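Local coordinates for protein aminotransferase TlmJ (Streptoalloteichus hindustanus, PDB 5UID) that probably transfers amino groups with the help of pyridoxal 5'-phosphate, as an aminotransferase of the DegT/DnrJ/EryC1 family, at residues Pro83-Val88 with Pro346-Ala351; Ser59-Gly64 with Val156-Cys161; Asp140-Ala145 with Gly173-Val178; Leu48-Glu53 with Met196-Asp201. All coordinates share one frame; numbering follows the deposited sequence.

How the contacts relate
From the N terminus, 48-53 opens contact 4, 59-64 opens contact 2, and 83-88 opens contact 1. Contact 3 starts at 140-145. Then 156-161 closes contact 2, 173-178 closes contact 3, and 196-201 closes contact 4. Contact 1 waits until 346-351. The loop of contact 4 encloses contacts 2 and 3, which cross each other. Contact 1 crosses contacts 2 and 4 and encloses contact 3. Contacts 2 and 3 meet at Glu157, contacts 3 and 4 through Asp177 and Arg200. Contacts 2 and 4 tie helix ends to strands of the sheet; contact 3 packs helix 141-151 on the loop entering strand 178-182. Contact 1 brings helix 346-354 to the turn after strand 79-83, and Phe87 touches Thr62.

Contact 1 (Pro83-Val88 with Pro346-Ala351); sequences PSISFV and PGAERA
Ser84 and Ile85 both rest on the methyl group of Ala348. Ser84 CB lies 3.7 Å from Ala348 CB, the closest approach between 83-88 and 346-351. Ile85 extends its longer branch alongside the same methyl. Ile85 CD1 stands 4.0 Å from Ala348 CB. This branch is reached with CG1 anti to the carbonyl carbon (chi1 -52°), while CG2 points elsewhere. All three residues are buried, and the Ala348 methyl packs against the turn.

The turn itself is well fixed. Ile85 is the centre of an inverse gamma turn. Ser86 OG donates to Pro83 O at 2.6 Å, somewhat tilted from the carbonyl plane. Beside the apolar patch His334 bridges the two segments, with ND1 hydrogen-bonded to Ser84 OG and NE2 to Glu349 OE2.

The packing thins out away from Ala348. Ala351 CB points the same way but remains 5.2 Å from Ile85 CD1. Arg350 lies on the solvent side of the helix.

Asp105 receives the first turn of helix 346-354, taking hydrogen bonds from Gly347 N and Ala348 N. The partial positive charge of the helix N terminus would probably favour this carboxylate. Pro83 ends strand 79-83 of the central sheet, and Ser84 makes backbone hydrogen bonds with Cys104 and Leu333, while at the far end Phe87 stands at the N-cap position of helix 88-95 and packs on Leu214 of the second subunit.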
loop_
_atom_site.group_PDB
_atom_site.type_symbol
_atom_site.label_atom_id
_atom_site.label_comp_id
_atom_site.label_asym_id
_atom_site.label_seq_id
_atom_site.Cartn_x
_atom_site.Cartn_y
_atom_site.Cartn_z
ATOM N N PRO A 83 -23.139 -6.816 -5.402
ATOM C CA PRO A 83 -24.207 -6.697 -4.406
ATOM C C PRO A 83 -24.063 -5.420 -3.597
ATOM O O PRO A 83 -22.958 -4.915 -3.381
ATOM C CB PRO A 83 -24.021 -7.943 -3.531
ATOM C CG PRO A 83 -22.598 -8.336 -3.731
ATOM C CD PRO A 83 -22.284 -7.988 -5.155
ATOM N N SER A 84 -25.208 -4.883 -3.164
ATOM C CA SER A 84 -25.185 -3.730 -2.272
ATOM C C SER A 84 -24.376 -4.023 -1.018
ATOM O O SER A 84 -23.745 -3.119 -0.457
ATOM C CB SER A 84 -26.611 -3.320 -1.908
ATOM O OG SER A 84 -26.615 -2.170 -1.083
ATOM N N ILE A 85 -24.372 -5.276 -0.575
ATOM C CA ILE A 85 -23.556 -5.689 0.575
ATOM C C ILE A 85 -22.185 -6.042 0.011
ATOM O O ILE A 85 -21.826 -7.205 -0.188
ATOM C CB ILE A 85 -24.196 -6.842 1.355
ATOM C CG1 ILE A 85 -25.646 -6.501 1.708
ATOM C CG2 ILE A 85 -23.392 -7.146 2.616
ATOM C CD1 ILE A 85 -25.801 -5.203 2.473
ATOM N N SER A 86 -21.401 -5.003 -0.269
ATOM C CA SER A 86 -20.032 -5.162 -0.736
ATOM C C SER A 86 -19.139 -4.187 0.014
ATOM O O SER A 86 -19.606 -3.204 0.592
ATOM C CB SER A 86 -19.906 -4.933 -2.250
ATOM O OG SER A 86 -20.588 -5.936 -2.984
ATOM N N PHE A 87 -17.842 -4.477 0.001
ATOM C CA PHE A 87 -16.874 -3.579 0.608
ATOM C C PHE A 87 -16.790 -2.285 -0.191
ATOM O O PHE A 87 -16.864 -2.294 -1.424
ATOM C CB PHE A 87 -15.501 -4.249 0.684
ATOM C CG PHE A 87 -14.442 -3.387 1.302
ATOM C CD1 PHE A 87 -14.493 -3.063 2.649
ATOM C CD2 PHE A 87 -13.391 -2.905 0.540
ATOM C CE1 PHE A 87 -13.518 -2.268 3.221
ATOM C CE2 PHE A 87 -12.413 -2.110 1.106
ATOM C CZ PHE A 87 -12.476 -1.793 2.449
ATOM N N VAL A 88 -16.639 -1.165 0.523
ATOM C CA VAL A 88 -16.662 0.147 -0.121
ATOM C C VAL A 88 -15.553 0.272 -1.159
ATOM O O VAL A 88 -15.724 0.942 -2.186
ATOM C CB VAL A 88 -16.576 1.262 0.943
ATOM C CG1 VAL A 88 -15.298 1.132 1.764
ATOM C CG2 VAL A 88 -16.664 2.636 0.295
ATOM N N PRO A 346 -34.834 -4.418 -1.589
ATOM C CA PRO A 346 -35.430 -4.777 -0.289
ATOM C C PRO A 346 -34.589 -5.735 0.532
ATOM O O PRO A 346 -34.553 -5.615 1.763
ATOM C CB PRO A 346 -36.773 -5.404 -0.687
ATOM C CG PRO A 346 -37.083 -4.818 -2.023
ATOM C CD PRO A 346 -35.759 -4.653 -2.711
ATOM N N GLY A 347 -33.911 -6.687 -0.111
ATOM C CA GLY A 347 -33.122 -7.650 0.642
ATOM C C GLY A 347 -31.990 -6.996 1.410
ATOM O O GLY A 347 -31.824 -7.222 2.611
ATOM N N ALA A 348 -31.200 -6.167 0.726
ATOM C CA ALA A 348 -30.077 -5.507 1.383
ATOM C C ALA A 348 -30.554 -4.485 2.407
ATOM O O ALA A 348 -29.934 -4.321 3.464
ATOM C CB ALA A 348 -29.176 -4.846 0.339
ATOM N N GLU A 349 -31.656 -3.790 2.112
ATOM C CA GLU A 349 -32.193 -2.812 3.052
ATOM C C GLU A 349 -32.659 -3.490 4.334
ATOM O O GLU A 349 -32.354 -3.030 5.440
ATOM C CB GLU A 349 -33.339 -2.035 2.399
ATOM C CG GLU A 349 -32.897 -1.136 1.252
ATOM C CD GLU A 349 -34.060 -0.609 0.425
ATOM O OE1 GLU A 349 -35.218 -0.736 0.873
ATOM O OE2 GLU A 349 -33.813 -0.072 -0.677
ATOM N N ARG A 350 -33.400 -4.593 4.200
ATOM C CA ARG A 350 -33.842 -5.340 5.374
ATOM C C ARG A 350 -32.655 -5.902 6.149
ATOM O O ARG A 350 -32.635 -5.864 7.385
ATOM C CB ARG A 350 -34.788 -6.462 4.950
ATOM C CG ARG A 350 -35.176 -7.405 6.075
ATOM C CD ARG A 350 -36.022 -8.557 5.563
ATOM N NE ARG A 350 -36.320 -9.524 6.613
ATOM C CZ ARG A 350 -37.001 -10.649 6.422
ATOM N NH1 ARG A 350 -37.457 -10.954 5.215
ATOM N NH2 ARG A 350 -37.225 -11.470 7.439
ATOM N N ALA A 351 -31.653 -6.426 5.437
ATOM C CA ALA A 351 -30.487 -6.993 6.104
ATOM C C ALA A 351 -29.729 -5.933 6.892
ATOM O O ALA A 351 -29.212 -6.210 7.981
ATOM C CB ALA A 351 -29.570 -7.661 5.079
#

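Contact 2 (Ser59-Gly64 with Val156-Cys161)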
loop_
_atom_site.group_PDB
_atom_site.type_symbol
_atom_site.label_atom_id
_atom_site.label_comp_id
_atom_site.label_asym_id
_atom_site.label_seq_id
_atom_site.Cartn_x
_atom_site.Cartn_y
_atom_site.Cartn_z
ATOM N N SER A 59 -0.264 -5.027 -2.298
ATOM C CA SER A 59 -0.152 -4.331 -1.019
ATOM C C SER A 59 -1.372 -4.571 -0.136
ATOM O O SER A 59 -1.247 -4.644 1.091
ATOM C CB SER A 59 0.049 -2.834 -1.255
ATOM O OG SER A 59 -1.024 -2.300 -2.011
ATOM N N CYS A 60 -2.554 -4.682 -0.733
ATOM C CA CYS A 60 -3.783 -4.895 0.022
ATOM C C CYS A 60 -4.875 -5.319 -0.951
ATOM O O CYS A 60 -4.690 -5.295 -2.170
ATOM C CB CYS A 60 -4.193 -3.638 0.795
ATOM S SG CYS A 60 -4.599 -2.225 -0.248
ATOM N N CYS A 61 -6.026 -5.703 -0.391
ATOM C CA CYS A 61 -7.121 -6.188 -1.227
ATOM C C CYS A 61 -7.749 -5.057 -2.029
ATOM O O CYS A 61 -8.089 -5.238 -3.205
ATOM C CB CYS A 61 -8.175 -6.880 -0.368
ATOM S SG CYS A 61 -9.532 -7.623 -1.315
ATOM N N THR A 62 -7.927 -3.890 -1.407
ATOM C CA THR A 62 -8.471 -2.743 -2.127
ATOM C C THR A 62 -7.636 -2.432 -3.360
ATOM O O THR A 62 -8.173 -2.204 -4.450
ATOM C CB THR A 62 -8.536 -1.528 -1.207
ATOM O OG1 THR A 62 -9.342 -1.838 -0.063
ATOM C CG2 THR A 62 -9.136 -0.340 -1.947
ATOM N N GLU A 63 -6.312 -2.432 -3.205
ATOM C CA GLU A 63 -5.435 -2.203 -4.345
ATOM C C GLU A 63 -5.595 -3.306 -5.381
ATOM O O GLU A 63 -5.576 -3.043 -6.587
ATOM C CB GLU A 63 -3.987 -2.107 -3.873
ATOM C CG GLU A 63 -3.012 -1.726 -4.961
ATOM C CD GLU A 63 -3.166 -0.290 -5.417
ATOM O OE1 GLU A 63 -3.779 0.514 -4.683
ATOM O OE2 GLU A 63 -2.671 0.036 -6.514
ATOM N N GLY A 64 -5.760 -4.551 -4.926
ATOM C CA GLY A 64 -6.043 -5.633 -5.853
ATOM C C GLY A 64 -7.356 -5.449 -6.586
ATOM O O GLY A 64 -7.475 -5.818 -7.757
ATOM N N VAL A 156 -15.161 -11.229 -10.845
ATOM C CA VAL A 156 -14.127 -10.934 -9.861
ATOM C C VAL A 156 -14.647 -11.343 -8.491
ATOM O O VAL A 156 -15.749 -10.948 -8.094
ATOM C CB VAL A 156 -13.733 -9.447 -9.880
ATOM C CG1 VAL A 156 -12.653 -9.172 -8.843
ATOM C CG2 VAL A 156 -13.259 -9.041 -11.268
ATOM N N GLU A 157 -13.859 -12.136 -7.773
ATOM C CA GLU A 157 -14.230 -12.625 -6.451
ATOM C C GLU A 157 -13.451 -11.855 -5.391
ATOM O O GLU A 157 -12.235 -12.028 -5.258
ATOM C CB GLU A 157 -13.961 -14.121 -6.327
ATOM C CG GLU A 157 -15.012 -15.009 -6.960
ATOM C CD GLU A 157 -14.678 -16.473 -6.786
ATOM O OE1 GLU A 157 -14.129 -17.075 -7.733
ATOM O OE2 GLU A 157 -14.935 -17.010 -5.687
ATOM N N ASP A 158 -14.150 -11.009 -4.641
ATOM C CA ASP A 158 -13.582 -10.424 -3.429
ATOM C C ASP A 158 -13.658 -11.507 -2.359
ATOM O O ASP A 158 -14.672 -11.678 -1.683
ATOM C CB ASP A 158 -14.328 -9.155 -3.025
ATOM C CG ASP A 158 -13.692 -8.452 -1.831
ATOM O OD1 ASP A 158 -12.784 -9.033 -1.200
ATOM O OD2 ASP A 158 -14.101 -7.309 -1.523
ATOM N N SER A 159 -12.565 -12.255 -2.213
ATOM C CA SER A 159 -12.498 -13.390 -1.304
ATOM C C SER A 159 -11.945 -13.023 0.072
ATOM O O SER A 159 -11.432 -13.900 0.777
ATOM C CB SER A 159 -11.653 -14.502 -1.928
ATOM O OG SER A 159 -12.056 -14.739 -3.265
ATOM N N ALA A 160 -12.048 -11.755 0.476
ATOM C CA ALA A 160 -11.478 -11.344 1.756
ATOM C C ALA A 160 -12.168 -12.024 2.934
ATOM O O ALA A 160 -11.553 -12.201 3.991
ATOM C CB ALA A 160 -11.547 -9.825 1.899
ATOM N N CYS A 161 -13.435 -12.414 2.776
ATOM C CA CYS A 161 -14.149 -13.128 3.826
ATOM C C CYS A 161 -13.887 -14.630 3.819
ATOM O O CYS A 161 -14.261 -15.309 4.782
ATOM C CB CYS A 161 -15.661 -12.909 3.702
ATOM S SG CYS A 161 -16.220 -11.199 3.641
#
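Cys61 holds SG anti to its backbone N (chi1 -176°), and Asp158 holds its carboxylate carbon in the same way (chi1 -175°). These extended side chains meet between the start of helix 61-72 and the end of strand 155-158. Cys61 SG stands 3.5 Å from Asp158 OD1. The methyl of Ala160 approaches the sulfur more loosely, with Ala160 CB 4.4 Å from Cys61 SG.

Asp158 OD1 also accepts from Ala160 N at 3.3 Å, closing an Asx turn. The N-H meets the oxygen on its anti side, 30° out of the carboxylate plane. Across the contact, Cys60 N-caps the helix: its SG accepts from Glu63 N at 3.4 Å.

The cofactor-bearing residue LLP at position 187 lies next to both segments. Its phosphate takes hydrogen bonds from Cys61 N and Thr62 N, and its pyridine N1 lies close to Asp158 OD2. With an alanine here in place of Asp158, Ala160 N would probably lose its side-chain acceptor and the pyridine nitrogen its carboxylate neighbour.

The contact joins the two elements that meet the ends of the cofactor, consistent with fold type I aminotransferases. The helix N terminus probably favours the phosphate anion, while the aspartate faces the ring nitrogen.

Contact 3 (Asp140-Ala145 with Gly173-Val178); sequences DLVAIA and GTLGDV
Leu175 points its side chain at helix 141-151 and sets one methyl, CD2, between Leu141 and Val142. The leucine chains cross at a slant. Leu175 CD2 lies 3.7 Å from Leu141 CD2, and Leu141 CG is almost as near. On the more exposed side, Val142 CG2 approaches Leu175 CD2 to 3.8 Å, again aslant. With CG anti to the carbonyl carbon (chi1 -83°), the Leu175 branch leans out from its loop toward the helix. Leu141, with CG anti to its backbone N, meets it from the buried side.

One helical turn beyond Leu141, the methyl of Ala145 faces the loop backbone instead. Ala145 CB lies 4.1 Å from Leu175 O. The backbones come nearest here, with Ala145 CA 5.8 Å from Gly176 CA, and Gly176 brings no side chain.

Helix 141-151 is the connection of a beta-alpha-beta crossover, joining strand 126-132 to the parallel neighbour 155-158. The loop 173-178 leads into strand 178-182, on the other side of strand 155-158. The contact therefore packs the crossover helix against the entry to strand 178-182.

Glu157 of strand 155-158 binds the loop through its carboxylate. Its OE2 is hydrogen-bonded to Gly173 N and its OE1 to Gly176 N, with a weak bond to Leu175 N. Gly173 has a positive phi (95°), at which a side chain would jam against the preceding carbonyl. Asp177 OD2 accepts from Leu155 N.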
loop_
_atom_site.group_PDB
_atom_site.type_symbol
_atom_site.label_atom_id
_atom_site.label_comp_id
_atom_site.label_asym_id
_atom_site.label_seq_id
_atom_site.Cartn_x
_atom_site.Cartn_y
_atom_site.Cartn_z
ATOM N N ASP A 140 -24.206 -18.536 -3.528
ATOM C CA ASP A 140 -24.571 -18.992 -4.870
ATOM C C ASP A 140 -23.429 -18.821 -5.864
ATOM O O ASP A 140 -23.659 -18.524 -7.041
ATOM C CB ASP A 140 -25.815 -18.245 -5.342
ATOM C CG ASP A 140 -26.670 -19.073 -6.279
ATOM O OD1 ASP A 140 -26.491 -20.309 -6.307
ATOM O OD2 ASP A 140 -27.518 -18.489 -6.987
ATOM N N LEU A 141 -22.189 -19.018 -5.408
ATOM C CA LEU A 141 -21.020 -18.696 -6.222
ATOM C C LEU A 141 -20.990 -19.492 -7.521
ATOM O O LEU A 141 -20.630 -18.954 -8.575
ATOM C CB LEU A 141 -19.743 -18.944 -5.417
ATOM C CG LEU A 141 -18.422 -18.766 -6.170
ATOM C CD1 LEU A 141 -18.275 -17.342 -6.691
ATOM C CD2 LEU A 141 -17.248 -19.139 -5.281
ATOM N N VAL A 142 -21.361 -20.774 -7.472
ATOM C CA VAL A 142 -21.259 -21.621 -8.660
ATOM C C VAL A 142 -22.230 -21.153 -9.739
ATOM O O VAL A 142 -21.860 -21.012 -10.910
ATOM C CB VAL A 142 -21.490 -23.098 -8.293
ATOM C CG1 VAL A 142 -21.589 -23.950 -9.555
ATOM C CG2 VAL A 142 -20.371 -23.601 -7.399
ATOM N N ALA A 143 -23.487 -20.907 -9.362
ATOM C CA ALA A 143 -24.462 -20.435 -10.341
ATOM C C ALA A 143 -24.112 -19.037 -10.840
ATOM O O ALA A 143 -24.326 -18.723 -12.017
ATOM C CB ALA A 143 -25.866 -20.457 -9.740
ATOM N N ILE A 144 -23.575 -18.186 -9.962
ATOM C CA ILE A 144 -23.154 -16.851 -10.377
ATOM C C ILE A 144 -22.031 -16.948 -11.403
ATOM O O ILE A 144 -22.054 -16.276 -12.442
ATOM C CB ILE A 144 -22.736 -16.015 -9.153
ATOM C CG1 ILE A 144 -23.965 -15.659 -8.310
ATOM C CG2 ILE A 144 -21.987 -14.757 -9.583
ATOM C CD1 ILE A 144 -23.632 -15.014 -6.980
ATOM N N ALA A 145 -21.040 -17.801 -11.133
ATOM C CA ALA A 145 -19.940 -17.983 -12.074
ATOM C C ALA A 145 -20.435 -18.547 -13.399
ATOM O O ALA A 145 -19.972 -18.136 -14.470
ATOM C CB ALA A 145 -18.872 -18.893 -11.467
ATOM N N GLY A 173 -12.514 -17.806 -4.766
ATOM C CA GLY A 173 -11.538 -16.980 -5.441
ATOM C C GLY A 173 -10.894 -17.622 -6.650
ATOM O O GLY A 173 -10.091 -16.967 -7.327
ATOM N N THR A 174 -11.214 -18.883 -6.940
ATOM C CA THR A 174 -10.687 -19.582 -8.100
ATOM C C THR A 174 -11.772 -20.020 -9.073
ATOM O O THR A 174 -11.462 -20.702 -10.059
ATOM C CB THR A 174 -9.876 -20.811 -7.662
ATOM O OG1 THR A 174 -10.745 -21.749 -7.013
ATOM C CG2 THR A 174 -8.762 -20.406 -6.702
ATOM N N LEU A 175 -13.032 -19.666 -8.826
ATOM C CA LEU A 175 -14.115 -20.058 -9.720
ATOM C C LEU A 175 -14.397 -19.015 -10.790
ATOM O O LEU A 175 -14.862 -19.366 -11.879
ATOM C CB LEU A 175 -15.394 -20.330 -8.922
ATOM C CG LEU A 175 -15.559 -21.711 -8.280
ATOM C CD1 LEU A 175 -14.573 -21.928 -7.141
ATOM C CD2 LEU A 175 -16.989 -21.895 -7.798
ATOM N N GLY A 176 -14.134 -17.746 -10.505
ATOM C CA GLY A 176 -14.287 -16.684 -11.474
ATOM C C GLY A 176 -13.016 -16.462 -12.264
ATOM O O GLY A 176 -12.144 -17.329 -12.352
ATOM N N ASP A 177 -12.909 -15.268 -12.840
ATOM C CA ASP A 177 -11.736 -14.907 -13.623
ATOM C C ASP A 177 -10.625 -14.318 -12.762
ATOM O O ASP A 177 -9.442 -14.562 -13.028
ATOM C CB ASP A 177 -12.131 -13.923 -14.724
ATOM C CG ASP A 177 -13.087 -14.534 -15.730
ATOM O OD1 ASP A 177 -12.629 -15.309 -16.595
ATOM O OD2 ASP A 177 -14.301 -14.260 -15.639
ATOM N N VAL A 178 -10.977 -13.548 -11.734
ATOM C CA VAL A 178 -10.007 -12.929 -10.841
ATOM C C VAL A 178 -10.459 -13.143 -9.403
ATOM O O VAL A 178 -11.652 -13.042 -9.093
ATOM C CB VAL A 178 -9.831 -11.424 -11.134
ATOM C CG1 VAL A 178 -8.761 -10.822 -10.229
ATOM C CG2 VAL A 178 -9.487 -11.189 -12.606
#

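Contact 4 (Leu48-Glu53 with Met196-Asp201)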
loop_
_atom_site.group_PDB
_atom_site.type_symbol
_atom_site.label_atom_id
_atom_site.label_comp_id
_atom_site.label_asym_id
_atom_site.label_seq_id
_atom_site.Cartn_x
_atom_site.Cartn_y
_atom_site.Cartn_z
ATOM N N LEU A 48 -4.642 -22.613 -2.603
ATOM C CA LEU A 48 -5.776 -22.450 -3.503
ATOM C C LEU A 48 -5.917 -23.597 -4.490
ATOM O O LEU A 48 -6.976 -23.733 -5.112
ATOM C CB LEU A 48 -5.649 -21.140 -4.281
ATOM C CG LEU A 48 -5.673 -19.858 -3.454
ATOM C CD1 LEU A 48 -5.493 -18.649 -4.359
ATOM C CD2 LEU A 48 -6.971 -19.769 -2.664
ATOM N N GLY A 49 -4.884 -24.419 -4.648
ATOM C CA GLY A 49 -4.913 -25.457 -5.657
ATOM C C GLY A 49 -4.705 -24.957 -7.068
ATOM O O GLY A 49 -5.262 -25.530 -8.008
ATOM N N VAL A 50 -3.922 -23.891 -7.243
ATOM C CA VAL A 50 -3.646 -23.312 -8.549
ATOM C C VAL A 50 -2.137 -23.226 -8.738
ATOM O O VAL A 50 -1.354 -23.532 -7.839
ATOM C CB VAL A 50 -4.293 -21.922 -8.725
ATOM C CG1 VAL A 50 -5.806 -22.021 -8.607
ATOM C CG2 VAL A 50 -3.734 -20.945 -7.698
ATOM N N GLY A 51 -1.737 -22.801 -9.933
ATOM C CA GLY A 51 -0.330 -22.639 -10.224
ATOM C C GLY A 51 0.230 -21.358 -9.633
ATOM O O GLY A 51 -0.468 -20.356 -9.468
ATOM N N ALA A 52 1.526 -21.398 -9.311
ATOM C CA ALA A 52 2.183 -20.218 -8.760
ATOM C C ALA A 52 2.187 -19.060 -9.752
ATOM O O ALA A 52 2.184 -17.893 -9.345
ATOM C CB ALA A 52 3.610 -20.565 -8.336
ATOM N N GLU A 53 2.180 -19.363 -11.053
ATOM C CA GLU A 53 2.208 -18.324 -12.075
ATOM C C GLU A 53 0.939 -17.482 -12.093
ATOM O O GLU A 53 0.970 -16.351 -12.587
ATOM C CB GLU A 53 2.420 -18.953 -13.452
ATOM C CG GLU A 53 1.365 -19.989 -13.807
ATOM C CD GLU A 53 1.485 -20.484 -15.231
ATOM O OE1 GLU A 53 2.383 -20.007 -15.956
ATOM O OE2 GLU A 53 0.678 -21.353 -15.626
HETATM N N MSE A 196 -3.559 -10.286 -2.176
HETATM C CA MSE A 196 -3.190 -11.328 -3.117
HETATM C C MSE A 196 -4.167 -11.353 -4.280
HETATM O O MSE A 196 -5.372 -11.194 -4.095
HETATM C CB MSE A 196 -3.149 -12.691 -2.425
HETATM C CG MSE A 196 -2.532 -13.793 -3.270
HETATM SE SE MSE A 196 -0.580 -13.725 -3.350
HETATM C CE MSE A 196 -0.198 -14.322 -1.535
ATOM N N LEU A 197 -3.637 -11.542 -5.483
ATOM C CA LEU A 197 -4.440 -11.670 -6.689
ATOM C C LEU A 197 -4.268 -13.064 -7.273
ATOM O O LEU A 197 -3.177 -13.637 -7.221
ATOM C CB LEU A 197 -4.041 -10.621 -7.729
ATOM C CG LEU A 197 -4.516 -9.193 -7.483
ATOM C CD1 LEU A 197 -3.804 -8.240 -8.422
ATOM C CD2 LEU A 197 -6.021 -9.109 -7.672
ATOM N N CYS A 198 -5.350 -13.609 -7.823
ATOM C CA CYS A 198 -5.303 -14.869 -8.549
ATOM C C CYS A 198 -6.048 -14.702 -9.864
ATOM O O CYS A 198 -7.217 -14.301 -9.872
ATOM C CB CYS A 198 -5.910 -16.017 -7.736
ATOM S SG CYS A 198 -5.830 -17.625 -8.563
ATOM N N PHE A 199 -5.373 -15.007 -10.966
ATOM C CA PHE A 199 -5.933 -14.848 -12.299
ATOM C C PHE A 199 -6.096 -16.207 -12.959
ATOM O O PHE A 199 -5.202 -17.056 -12.885
ATOM C CB PHE A 199 -5.044 -13.956 -13.170
ATOM C CG PHE A 199 -4.925 -12.550 -12.669
ATOM C CD1 PHE A 199 -3.944 -12.207 -11.756
ATOM C CD2 PHE A 199 -5.797 -11.568 -13.113
ATOM C CE1 PHE A 199 -3.834 -10.911 -11.293
ATOM C CE2 PHE A 199 -5.691 -10.270 -12.653
ATOM C CZ PHE A 199 -4.710 -9.941 -11.742
ATOM N N ARG A 200 -7.245 -16.411 -13.601
ATOM C CA ARG A 200 -7.417 -17.605 -14.419
ATOM C C ARG A 200 -6.499 -17.562 -15.633
ATOM O O ARG A 200 -5.971 -18.595 -16.061
ATOM C CB ARG A 200 -8.878 -17.737 -14.845
ATOM C CG ARG A 200 -9.370 -19.169 -14.966
ATOM C CD ARG A 200 -10.638 -19.355 -14.150
ATOM N NE ARG A 200 -11.769 -19.797 -14.958
ATOM C CZ ARG A 200 -12.528 -20.847 -14.663
ATOM N NH1 ARG A 200 -12.285 -21.554 -13.570
ATOM N NH2 ARG A 200 -13.538 -21.184 -15.457
ATOM N N ASP A 201 -6.284 -16.370 -16.187
ATOM C CA ASP A 201 -5.411 -16.194 -17.339
ATOM C C ASP A 201 -4.000 -15.875 -16.863
ATOM O O ASP A 201 -3.798 -14.839 -16.216
ATOM C CB ASP A 201 -5.928 -15.072 -18.225
ATOM C CG ASP A 201 -5.067 -14.845 -19.456
ATOM O OD1 ASP A 201 -4.232 -15.713 -19.785
ATOM O OD2 ASP A 201 -5.231 -13.787 -20.097
#
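Cys198 projects its side chain from strand 195-199 toward Val50 and Leu48. Cys198 SG lies 4.0 Å from Val50 CG2. Lower on the same side chain, Cys198 CB is 4.3 Å from Leu48 CD1. The contact is wholly apolar and fairly loose. Cys198 carries its sulfur anti to the backbone N (chi1 -178°), which turns the sulfur toward Val50 CG2. Val50 meets it with CG2, the methyl set between the backbone N and the carbonyl carbon.

The bend between Leu48 and Val50 lets both residues face the same cysteine. Leu48 ends helix 35-48, and Gly49 follows with a positive phi of 75°, a value that favours glycine. Here a Schellman motif closes the helix: Gly49 N bonds to Glu46 O and Val50 N to Ala45 O. The chain then turns back, and Val50 also packs on Ala45.

Gln54 steadies the two sides together, with OE1 hydrogen-bonded to Gly51 N and NE2 to Phe199 O, and its backbone also pairs with Phe199.

Strand 195-199 runs antiparallel to both of its neighbours in the sheet, 55-58 and 178-182. Trp181 of the latter touches both Leu48 and Cys198, and Val55 of the former touches Val50. Helix 35-48 thus ends over the Cys198 face of the sheet, whereas Phe199 packs against helix 202-212.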